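Local atomic coordinates of intimin adherence protein (Escherichia coli O157:H7, PDB entry 3NCX), a protein that probably anchors the bacterium to host cells by presenting a lectin-like domain that binds the translocated receptor Tir. Residues 11-16 and 38-43; 33-38 and 68-73; 131-136 and 166-171. The protein carries 1 engineered substitution. All coordinates share one frame; numbering follows the deposited sequence.

Strand 37-43 runs through both contact 1 and contact 2, pairing with strand 12-13 near one end and with strand 66-69 near the other; the contact centres lie about 17 Å apart, and Phe38 lies in both segments but takes part only in contact 2. Contact 3 joins two loops within the lectin-like region instead. Contact 2 is buried near the centre of the chain, whereas contacts 1 and 3 are only partly buried. Contact 1 relies on backbone bonds and one serine hydroxyl; contact 2 has an amide-hydroxyl bond and aromatic edges; contact 3 combines one direct bond with a water bridge and side-chain packing. Trp131, at the start of contact 3, packs against Leu33, Gly36, Gln37, Phe38 and Leu69, tying the lectin-like part to the Ig-like sheet.

Contact 1 of 3, residues 11-16 and 38-43; sequences LKIDNK and FKLKAS
Lys12 and Ser43 face each other as an antiparallel hydrogen-bonded pair: Lys12 N donates to Ser43 O at 2.9 Å, and Ser43 N returns the bond to Lys12 O at 2.7 Å. The serine side chain joins in. Its chi1 of 67° sets OG between its own backbone N and carbonyl carbon, from where OG donates to Lys12 O at 3.1 Å, giving that oxygen two donors from a single residue. The Lys12 side chain starts beside this hydroxyl, CB 3.4 Å from Ser43 OG, and leads away beyond CG. Ile13 and Ala42, the non-hydrogen-bonded pair, put their side chains on the other face, where Ile13 CG2 meets Leu40 CD2 at 4.4 Å and Leu11 CD1 comes to 4.4 Å from Ala42 CB. Trp51 of strand 49-53 packs on Ile13, Leu40 and Ala42. Further along, Asp14 N bonds Lys41 O at 2.6 Å. The side chains of these two leave the backbone side by side, pointing the same way, with their CB atoms 3.7 Å apart and Lys41 CG also close to Asp14 CB. This is antiparallel strand pairing in the sheet of a bacterial Ig-like domain, with polar groups on one face and apolar ones against the core.

Contact 2 of 3, residues 33-38 and 68-73; sequences LQYGQF and TLNGKG
The amide of Gln37 reaches along the sheet face to the hydroxyl of Thr68, and its side chain can be followed outward. CB stands back, 4.4 Å from Thr68 OG1. With chi1 at -59°, CG is anti to the carbonyl carbon and comes to 3.4 Å from OG1 of Thr68. The chain stays extended, passing CD alongside the hydroxyl. At the tip, NE2 donates to Thr68 OG1 at 2.9 Å with an angle of 154° at the hydrogen, the oxygen tilted slightly from the amide plane. The other tip atom, OE1, weakly accepts from Ser138 N; the two bonds together probably limit the rotation of the amide. In the backbone, Gln37 and Thr68 form a non-hydrogen-bonded antiparallel pair.

Next to this pair, Leu69 N gives a nearly straight bond to Gly36 O, 3.1 Å and 172°. Tyr35 N makes a weak, bent bond to Leu69 O at 2.8 Å. The Tyr35 ring turns an edge to the side chain of Asn70, with OD1 of Asn70 3.7 Å from CD2, while CG of Gln34 lies over the centre of a ring face. Tyr35 also stacks with His139. The Phe38 ring edge meets the Leu69 side chain, CE2 to CG 4.1 Å, the two crossing at about a right angle.

A type II turn from Leu33 to Gly36, closed by Gly36 N on Leu33 O and with Tyr35 at positive phi, feeds strand 37-43 at the end of the Ig-like sheet that abuts the lectin-like domain.

Contact 3 of 3, residues 131-136 and 166-171; sequences WGAANK and NLITQY. Engineered in segment 166-171: Tyr171 (natural residue Asn).
Two loops of the intimin C-type lectin domain meet here: the turn that follows helix 121-131, carrying Ala133, Ala134 and Asn135, and the loop between strands 161-166 and 172-177, which offers Leu167 and Ile168. Gly132, with positive phi, takes the chain out of the helix, and a short 3-10 segment runs from Ala134 to Lys136.

A single direct hydrogen bond joins the loops, from Ala134 N to Leu167 O at 3.2 Å and 157°; the N-H approaches from above the plane of the carbonyl, 36° out of it. The same oxygen also accepts from a water at 2.9 Å, and that water's other hydrogen goes to Gly132 O, again at 2.9 Å, so one carbonyl is tied to two points of the opposite turn.

The rest is van der Waals packing, mostly of Ile168 on the two alanines and the flank of the Asn135 side chain. Ile168, with CG1 anti to the carbonyl carbon (chi1 -68°), crosses the Asn135 side chain at about a right angle: its CD1 touches Asn135 CB at 3.5 Å, while CG2 lies 3.7 Å from Asn135 OD1. The inner branch atom CG1 approaches Ala134 CB at 4.1 Å, and CG2 meets Ala133 CB at 4.2 Å. Ile146 packs on Ala134 and Ile168 from outside the two loops.

An Asx turn shapes the second loop: Asn166 OD1 accepts from Ile168 N at 2.8 Å, and also from Ile146 N, which probably helps to fix the backbone at Ile168. An ST turn follows, in which Thr169 OG1 accepts from the N of the engineered Tyr171.

The Leu167 carbonyl, satisfied by an N-H and a water, thus holds the loops together alongside a few aliphatic contacts of Ile168, with no charged pair between the segments.

Contact 1 of 3, residues 11-16 and 38-43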
loop_
_atom_site.group_PDB
_atom_site.type_symbol
_atom_site.label_atom_id
_atom_site.label_comp_id
_atom_site.label_asym_id
_atom_site.label_seq_id
_atom_site.Cartn_x
_atom_site.Cartn_y
_atom_site.Cartn_z
ATOM N N LEU A 11 19.910 -12.379 -15.549
ATOM C CA LEU A 11 18.629 -11.966 -14.996
ATOM C C LEU A 11 18.810 -10.808 -14.021
ATOM O O LEU A 11 19.732 -10.812 -13.204
ATOM C CB LEU A 11 17.953 -13.146 -14.295
ATOM C CG LEU A 11 16.591 -12.893 -13.650
ATOM C CD1 LEU A 11 15.583 -12.434 -14.690
ATOM C CD2 LEU A 11 16.105 -14.146 -12.943
ATOM N N LYS A 12 17.924 -9.822 -14.113
ATOM C CA LYS A 12 18.008 -8.628 -13.281
ATOM C C LYS A 12 16.620 -8.091 -12.944
ATOM O O LYS A 12 15.803 -7.857 -13.836
ATOM C CB LYS A 12 18.821 -7.546 -13.999
ATOM C CG LYS A 12 18.836 -6.197 -13.296
ATOM C CD LYS A 12 19.815 -6.178 -12.133
ATOM C CE LYS A 12 19.645 -4.923 -11.286
ATOM N NZ LYS A 12 19.784 -3.675 -12.088
ATOM N N ILE A 13 16.353 -7.901 -11.656
ATOM C CA ILE A 13 15.107 -7.273 -11.227
ATOM C C ILE A 13 15.280 -5.758 -11.121
ATOM O O ILE A 13 16.080 -5.266 -10.321
ATOM C CB ILE A 13 14.609 -7.829 -9.880
ATOM C CG1 ILE A 13 14.088 -9.256 -10.051
ATOM C CG2 ILE A 13 13.506 -6.949 -9.318
ATOM C CD1 ILE A 13 13.518 -9.848 -8.780
ATOM N N ASP A 14 14.527 -5.027 -11.936
ATOM C CA ASP A 14 14.612 -3.571 -11.968
ATOM C C ASP A 14 14.331 -2.961 -10.599
ATOM O O ASP A 14 13.328 -3.281 -9.958
ATOM C CB ASP A 14 13.635 -3.002 -13.001
ATOM C CG ASP A 14 14.319 -2.118 -14.028
ATOM O OD1 ASP A 14 14.507 -0.914 -13.749
ATOM O OD2 ASP A 14 14.666 -2.630 -15.115
ATOM N N ASN A 15 15.224 -2.084 -10.155
ATOM C CA ASN A 15 15.027 -1.365 -8.902
ATOM C C ASN A 15 13.902 -0.344 -9.029
ATOM O O ASN A 15 13.320 0.091 -8.035
ATOM C CB ASN A 15 16.323 -0.680 -8.469
ATOM C CG ASN A 15 16.149 0.150 -7.215
ATOM O OD1 ASN A 15 16.025 -0.387 -6.114
ATOM N ND2 ASN A 15 16.141 1.470 -7.375
ATOM N N LYS A 16 13.602 0.031 -10.267
ATOM C CA LYS A 16 12.511 0.950 -10.549
ATOM C C LYS A 16 11.191 0.183 -10.527
ATOM O O LYS A 16 10.991 -0.749 -11.306
ATOM C CB LYS A 16 12.713 1.608 -11.915
ATOM C CG LYS A 16 12.104 2.995 -12.045
ATOM C CD LYS A 16 13.067 4.075 -11.560
ATOM C CE LYS A 16 14.316 4.135 -12.432
ATOM N NZ LYS A 16 15.242 5.232 -12.026
ATOM N N PHE A 38 2.159 -3.031 -6.922
ATOM C CA PHE A 38 3.201 -2.546 -7.821
ATOM C C PHE A 38 3.799 -3.666 -8.670
ATOM O O PHE A 38 3.835 -4.825 -8.256
ATOM C CB PHE A 38 4.297 -1.822 -7.035
ATOM C CG PHE A 38 4.964 -2.674 -5.991
ATOM C CD1 PHE A 38 6.181 -3.283 -6.247
ATOM C CD2 PHE A 38 4.378 -2.858 -4.748
ATOM C CE1 PHE A 38 6.799 -4.063 -5.286
ATOM C CE2 PHE A 38 4.991 -3.637 -3.782
ATOM C CZ PHE A 38 6.202 -4.240 -4.052
ATOM N N LYS A 39 4.269 -3.307 -9.860
ATOM C CA LYS A 39 4.812 -4.277 -10.806
ATOM C C LYS A 39 6.336 -4.289 -10.791
ATOM O O LYS A 39 6.975 -3.313 -11.185
ATOM C CB LYS A 39 4.328 -3.963 -12.223
ATOM C CG LYS A 39 2.826 -3.782 -12.353
ATOM C CD LYS A 39 2.106 -5.113 -12.479
ATOM C CE LYS A 39 2.473 -5.815 -13.776
ATOM N NZ LYS A 39 1.652 -7.039 -13.995
ATOM N N LEU A 40 6.914 -5.397 -10.338
ATOM C CA LEU A 40 8.355 -5.594 -10.423
ATOM C C LEU A 40 8.744 -5.928 -11.861
ATOM O O LEU A 40 8.125 -6.783 -12.494
ATOM C CB LEU A 40 8.807 -6.710 -9.480
ATOM C CG LEU A 40 8.766 -6.392 -7.984
ATOM C CD1 LEU A 40 9.029 -7.640 -7.160
ATOM C CD2 LEU A 40 9.766 -5.297 -7.642
ATOM N N LYS A 41 9.764 -5.245 -12.373
ATOM C CA LYS A 41 10.194 -5.434 -13.754
ATOM C C LYS A 41 11.459 -6.278 -13.841
ATOM O O LYS A 41 12.532 -5.842 -13.429
ATOM C CB LYS A 41 10.432 -4.082 -14.429
ATOM C CG LYS A 41 10.894 -4.172 -15.879
ATOM C CD LYS A 41 9.725 -4.068 -16.850
ATOM C CE LYS A 41 8.742 -5.217 -16.682
ATOM N NZ LYS A 41 7.520 -5.028 -17.514
ATOM N N ALA A 42 11.331 -7.485 -14.385
ATOM C CA ALA A 42 12.482 -8.361 -14.576
ATOM C C ALA A 42 13.074 -8.183 -15.970
ATOM O O ALA A 42 12.374 -7.807 -16.909
ATOM C CB ALA A 42 12.090 -9.813 -14.344
ATOM N N SER A 43 14.369 -8.448 -16.096
ATOM C CA SER A 43 15.053 -8.343 -17.379
ATOM C C SER A 43 16.090 -9.452 -17.512
ATOM O O SER A 43 16.433 -10.109 -16.530
ATOM C CB SER A 43 15.725 -6.978 -17.523
ATOM O OG SER A 43 16.783 -6.831 -16.592
#

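Contact 2 of 3, residues 33-38 and 68-73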
loop_
_atom_site.group_PDB
_atom_site.type_symbol
_atom_site.label_atom_id
_atom_site.label_comp_id
_atom_site.label_asym_id
_atom_site.label_seq_id
_atom_site.Cartn_x
_atom_site.Cartn_y
_atom_site.Cartn_z
ATOM N N LEU A 33 0.541 1.756 1.887
ATOM C CA LEU A 33 -0.892 1.541 1.965
ATOM C C LEU A 33 -1.111 0.038 1.938
ATOM O O LEU A 33 -0.703 -0.629 0.987
ATOM C CB LEU A 33 -1.600 2.174 0.770
ATOM C CG LEU A 33 -3.022 1.655 0.545
ATOM C CD1 LEU A 33 -3.908 1.997 1.734
ATOM C CD2 LEU A 33 -3.605 2.203 -0.746
ATOM N N GLN A 34 -1.738 -0.505 2.976
ATOM C CA GLN A 34 -1.984 -1.941 3.005
ATOM C C GLN A 34 -2.771 -2.351 1.767
ATOM O O GLN A 34 -3.791 -1.743 1.441
ATOM C CB GLN A 34 -2.734 -2.360 4.268
ATOM C CG GLN A 34 -2.872 -3.869 4.410
ATOM C CD GLN A 34 -3.631 -4.278 5.657
ATOM O OE1 GLN A 34 -3.303 -5.277 6.297
ATOM N NE2 GLN A 34 -4.656 -3.508 6.005
ATOM N N TYR A 35 -2.276 -3.375 1.078
ATOM C CA TYR A 35 -2.919 -3.896 -0.125
ATOM C C TYR A 35 -2.637 -3.016 -1.335
ATOM O O TYR A 35 -3.272 -3.159 -2.380
ATOM C CB TYR A 35 -4.422 -4.069 0.095
ATOM C CG TYR A 35 -4.746 -4.962 1.269
ATOM C CD1 TYR A 35 -5.681 -4.580 2.223
ATOM C CD2 TYR A 35 -4.114 -6.190 1.425
ATOM C CE1 TYR A 35 -5.977 -5.396 3.300
ATOM C CE2 TYR A 35 -4.404 -7.011 2.497
ATOM C CZ TYR A 35 -5.336 -6.609 3.431
ATOM O OH TYR A 35 -5.628 -7.423 4.500
ATOM N N GLY A 36 -1.682 -2.103 -1.186
ATOM C CA GLY A 36 -1.177 -1.347 -2.315
ATOM C C GLY A 36 -0.447 -2.299 -3.239
ATOM O O GLY A 36 0.027 -3.349 -2.800
ATOM N N GLN A 37 -0.351 -1.947 -4.517
ATOM C CA GLN A 37 0.202 -2.867 -5.505
ATOM C C GLN A 37 1.223 -2.222 -6.438
ATOM O O GLN A 37 1.159 -1.024 -6.716
ATOM C CB GLN A 37 -0.929 -3.504 -6.312
ATOM C CG GLN A 37 -1.921 -4.273 -5.455
ATOM C CD GLN A 37 -3.088 -4.812 -6.251
ATOM O OE1 GLN A 37 -3.641 -4.123 -7.108
ATOM N NE2 GLN A 37 -3.468 -6.052 -5.975
ATOM N N PHE A 38 2.159 -3.031 -6.922
ATOM C CA PHE A 38 3.201 -2.546 -7.821
ATOM C C PHE A 38 3.799 -3.666 -8.670
ATOM O O PHE A 38 3.835 -4.825 -8.256
ATOM C CB PHE A 38 4.297 -1.822 -7.035
ATOM C CG PHE A 38 4.964 -2.674 -5.991
ATOM C CD1 PHE A 38 6.181 -3.283 -6.247
ATOM C CD2 PHE A 38 4.378 -2.858 -4.748
ATOM C CE1 PHE A 38 6.799 -4.063 -5.286
ATOM C CE2 PHE A 38 4.991 -3.637 -3.782
ATOM C CZ PHE A 38 6.202 -4.240 -4.052
ATOM N N THR A 68 1.436 -7.494 -4.051
ATOM C CA THR A 68 0.466 -6.920 -3.128
ATOM C C THR A 68 0.998 -6.939 -1.698
ATOM O O THR A 68 1.363 -7.991 -1.175
ATOM C CB THR A 68 -0.881 -7.666 -3.191
ATOM O OG1 THR A 68 -1.448 -7.522 -4.498
ATOM C CG2 THR A 68 -1.849 -7.103 -2.162
ATOM N N LEU A 69 1.050 -5.767 -1.074
ATOM C CA LEU A 69 1.495 -5.657 0.310
ATOM C C LEU A 69 0.402 -6.141 1.256
ATOM O O LEU A 69 -0.765 -5.783 1.103
ATOM C CB LEU A 69 1.885 -4.215 0.635
ATOM C CG LEU A 69 3.113 -3.690 -0.112
ATOM C CD1 LEU A 69 3.275 -2.189 0.079
ATOM C CD2 LEU A 69 4.363 -4.433 0.338
ATOM N N ASN A 70 0.783 -6.960 2.230
ATOM C CA ASN A 70 -0.188 -7.561 3.133
ATOM C C ASN A 70 0.088 -7.254 4.601
ATOM O O ASN A 70 -0.831 -7.227 5.420
ATOM C CB ASN A 70 -0.249 -9.075 2.919
ATOM C CG ASN A 70 -0.667 -9.451 1.509
ATOM O OD1 ASN A 70 -1.517 -8.797 0.902
ATOM N ND2 ASN A 70 -0.069 -10.513 0.979
ATOM N N GLY A 71 1.354 -7.022 4.932
ATOM C CA GLY A 71 1.734 -6.794 6.312
ATOM C C GLY A 71 3.005 -5.989 6.484
ATOM O O GLY A 71 3.894 -6.015 5.633
ATOM N N LYS A 72 3.086 -5.273 7.600
ATOM C CA LYS A 72 4.250 -4.462 7.922
ATOM C C LYS A 72 5.461 -5.350 8.191
ATOM O O LYS A 72 5.450 -6.165 9.114
ATOM C CB LYS A 72 3.955 -3.595 9.147
ATOM C CG LYS A 72 4.994 -2.522 9.445
ATOM C CD LYS A 72 4.723 -1.879 10.799
ATOM C CE LYS A 72 5.444 -0.551 10.950
ATOM N NZ LYS A 72 6.918 -0.694 10.841
ATOM N N GLY A 73 6.504 -5.192 7.381
ATOM C CA GLY A 73 7.724 -5.960 7.556
ATOM C C GLY A 73 8.568 -6.048 6.299
ATOM O O GLY A 73 8.174 -5.561 5.239
#

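Contact 3 of 3, residues 131-136 and 166-171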
loop_
_atom_site.group_PDB
_atom_site.type_symbol
_atom_site.label_atom_id
_atom_site.label_comp_id
_atom_site.label_asym_id
_atom_site.label_seq_id
_atom_site.Cartn_x
_atom_site.Cartn_y
_atom_site.Cartn_z
ATOM N N TRP A 131 0.952 6.573 -3.425
ATOM C CA TRP A 131 0.229 5.454 -4.020
ATOM C C TRP A 131 -0.907 5.878 -4.945
ATOM O O TRP A 131 -1.170 5.222 -5.950
ATOM C CB TRP A 131 -0.298 4.518 -2.929
ATOM C CG TRP A 131 0.792 3.864 -2.133
ATOM C CD1 TRP A 131 1.316 4.297 -0.949
ATOM C CD2 TRP A 131 1.498 2.663 -2.468
ATOM N NE1 TRP A 131 2.301 3.439 -0.524
ATOM C CE2 TRP A 131 2.433 2.428 -1.438
ATOM C CE3 TRP A 131 1.428 1.763 -3.536
ATOM C CZ2 TRP A 131 3.294 1.330 -1.448
ATOM C CZ3 TRP A 131 2.282 0.674 -3.543
ATOM C CH2 TRP A 131 3.202 0.468 -2.506
ATOM N N GLY A 132 -1.580 6.970 -4.603
ATOM C CA GLY A 132 -2.729 7.418 -5.367
ATOM C C GLY A 132 -4.031 6.890 -4.792
ATOM O O GLY A 132 -4.041 6.257 -3.737
ATOM N N ALA A 133 -5.133 7.150 -5.490
ATOM C CA ALA A 133 -6.456 6.748 -5.022
ATOM C C ALA A 133 -6.496 5.289 -4.569
ATOM O O ALA A 133 -6.087 4.385 -5.301
ATOM C CB ALA A 133 -7.498 7.000 -6.101
ATOM N N ALA A 134 -6.998 5.070 -3.360
ATOM C CA ALA A 134 -7.032 3.735 -2.771
ATOM C C ALA A 134 -7.786 2.731 -3.638
ATOM O O ALA A 134 -7.409 1.561 -3.711
ATOM C CB ALA A 134 -7.639 3.790 -1.377
ATOM N N ASN A 135 -8.847 3.192 -4.291
ATOM C CA ASN A 135 -9.708 2.307 -5.072
ATOM C C ASN A 135 -9.096 1.847 -6.395
ATOM O O ASN A 135 -9.654 0.991 -7.081
ATOM C CB ASN A 135 -11.084 2.944 -5.302
ATOM C CG ASN A 135 -11.010 4.238 -6.091
ATOM O OD1 ASN A 135 -12.033 4.782 -6.503
ATOM N ND2 ASN A 135 -9.798 4.734 -6.309
ATOM N N LYS A 136 -7.947 2.411 -6.750
ATOM C CA LYS A 136 -7.233 1.963 -7.938
ATOM C C LYS A 136 -6.549 0.626 -7.675
ATOM O O LYS A 136 -5.907 0.057 -8.559
ATOM C CB LYS A 136 -6.210 3.009 -8.390
ATOM C CG LYS A 136 -6.822 4.213 -9.087
ATOM C CD LYS A 136 -5.745 5.114 -9.662
ATOM C CE LYS A 136 -6.341 6.196 -10.545
ATOM N NZ LYS A 136 -7.123 5.621 -11.675
ATOM N N ASN A 166 -10.114 11.943 2.984
ATOM C CA ASN A 166 -10.549 10.852 2.120
ATOM C C ASN A 166 -9.401 10.281 1.287
ATOM O O ASN A 166 -8.759 11.002 0.523
ATOM C CB ASN A 166 -11.687 11.323 1.216
ATOM C CG ASN A 166 -12.418 10.176 0.547
ATOM O OD1 ASN A 166 -11.804 9.216 0.080
ATOM N ND2 ASN A 166 -13.740 10.270 0.502
ATOM N N LEU A 167 -9.154 8.982 1.436
ATOM C CA LEU A 167 -8.020 8.328 0.786
ATOM C C LEU A 167 -8.210 8.130 -0.717
ATOM O O LEU A 167 -7.311 7.639 -1.402
ATOM C CB LEU A 167 -7.724 6.988 1.461
ATOM C CG LEU A 167 -7.226 7.081 2.905
ATOM C CD1 LEU A 167 -7.141 5.703 3.540
ATOM C CD2 LEU A 167 -5.877 7.783 2.954
ATOM N N ILE A 168 -9.376 8.509 -1.226
ATOM C CA ILE A 168 -9.640 8.437 -2.658
ATOM C C ILE A 168 -9.800 9.824 -3.263
ATOM O O ILE A 168 -9.276 10.105 -4.340
ATOM C CB ILE A 168 -10.910 7.627 -2.967
ATOM C CG1 ILE A 168 -10.706 6.152 -2.624
ATOM C CG2 ILE A 168 -11.290 7.775 -4.432
ATOM C CD1 ILE A 168 -11.933 5.302 -2.876
ATOM N N THR A 169 -10.521 10.691 -2.560
ATOM C CA THR A 169 -10.888 11.996 -3.097
ATOM C C THR A 169 -9.996 13.137 -2.603
ATOM O O THR A 169 -10.104 14.263 -3.086
ATOM C CB THR A 169 -12.355 12.337 -2.771
ATOM O OG1 THR A 169 -12.499 12.524 -1.359
ATOM C CG2 THR A 169 -13.277 11.217 -3.228
ATOM N N GLN A 170 -9.120 12.840 -1.646
ATOM C CA GLN A 170 -8.239 13.852 -1.055
ATOM C C GLN A 170 -9.037 14.907 -0.294
ATOM O O GLN A 170 -8.480 15.900 0.171
ATOM C CB GLN A 170 -7.389 14.541 -2.126
ATOM C CG GLN A 170 -6.616 13.608 -3.040
ATOM C CD GLN A 170 -5.857 14.361 -4.117
ATOM O OE1 GLN A 170 -4.950 15.138 -3.823
ATOM N NE2 GLN A 170 -6.231 14.140 -5.372
ATOM N N TYR A 171 -10.341 14.685 -0.171
ATOM C CA TYR A 171 -11.238 15.663 0.438
ATOM C C TYR A 171 -11.022 15.798 1.945
ATOM O O TYR A 171 -11.263 14.855 2.699
ATOM C CB TYR A 171 -12.695 15.301 0.136
ATOM C CG TYR A 171 -13.708 16.302 0.648
ATOM C CD1 TYR A 171 -13.723 17.608 0.175
ATOM C CD2 TYR A 171 -14.659 15.935 1.592
ATOM C CE1 TYR A 171 -14.650 18.525 0.638
ATOM C CE2 TYR A 171 -15.590 16.844 2.058
ATOM C CZ TYR A 171 -15.581 18.137 1.578
ATOM O OH TYR A 171 -16.506 19.045 2.039
HETATM O O HOH W 1 -4.690 6.617 -0.939
#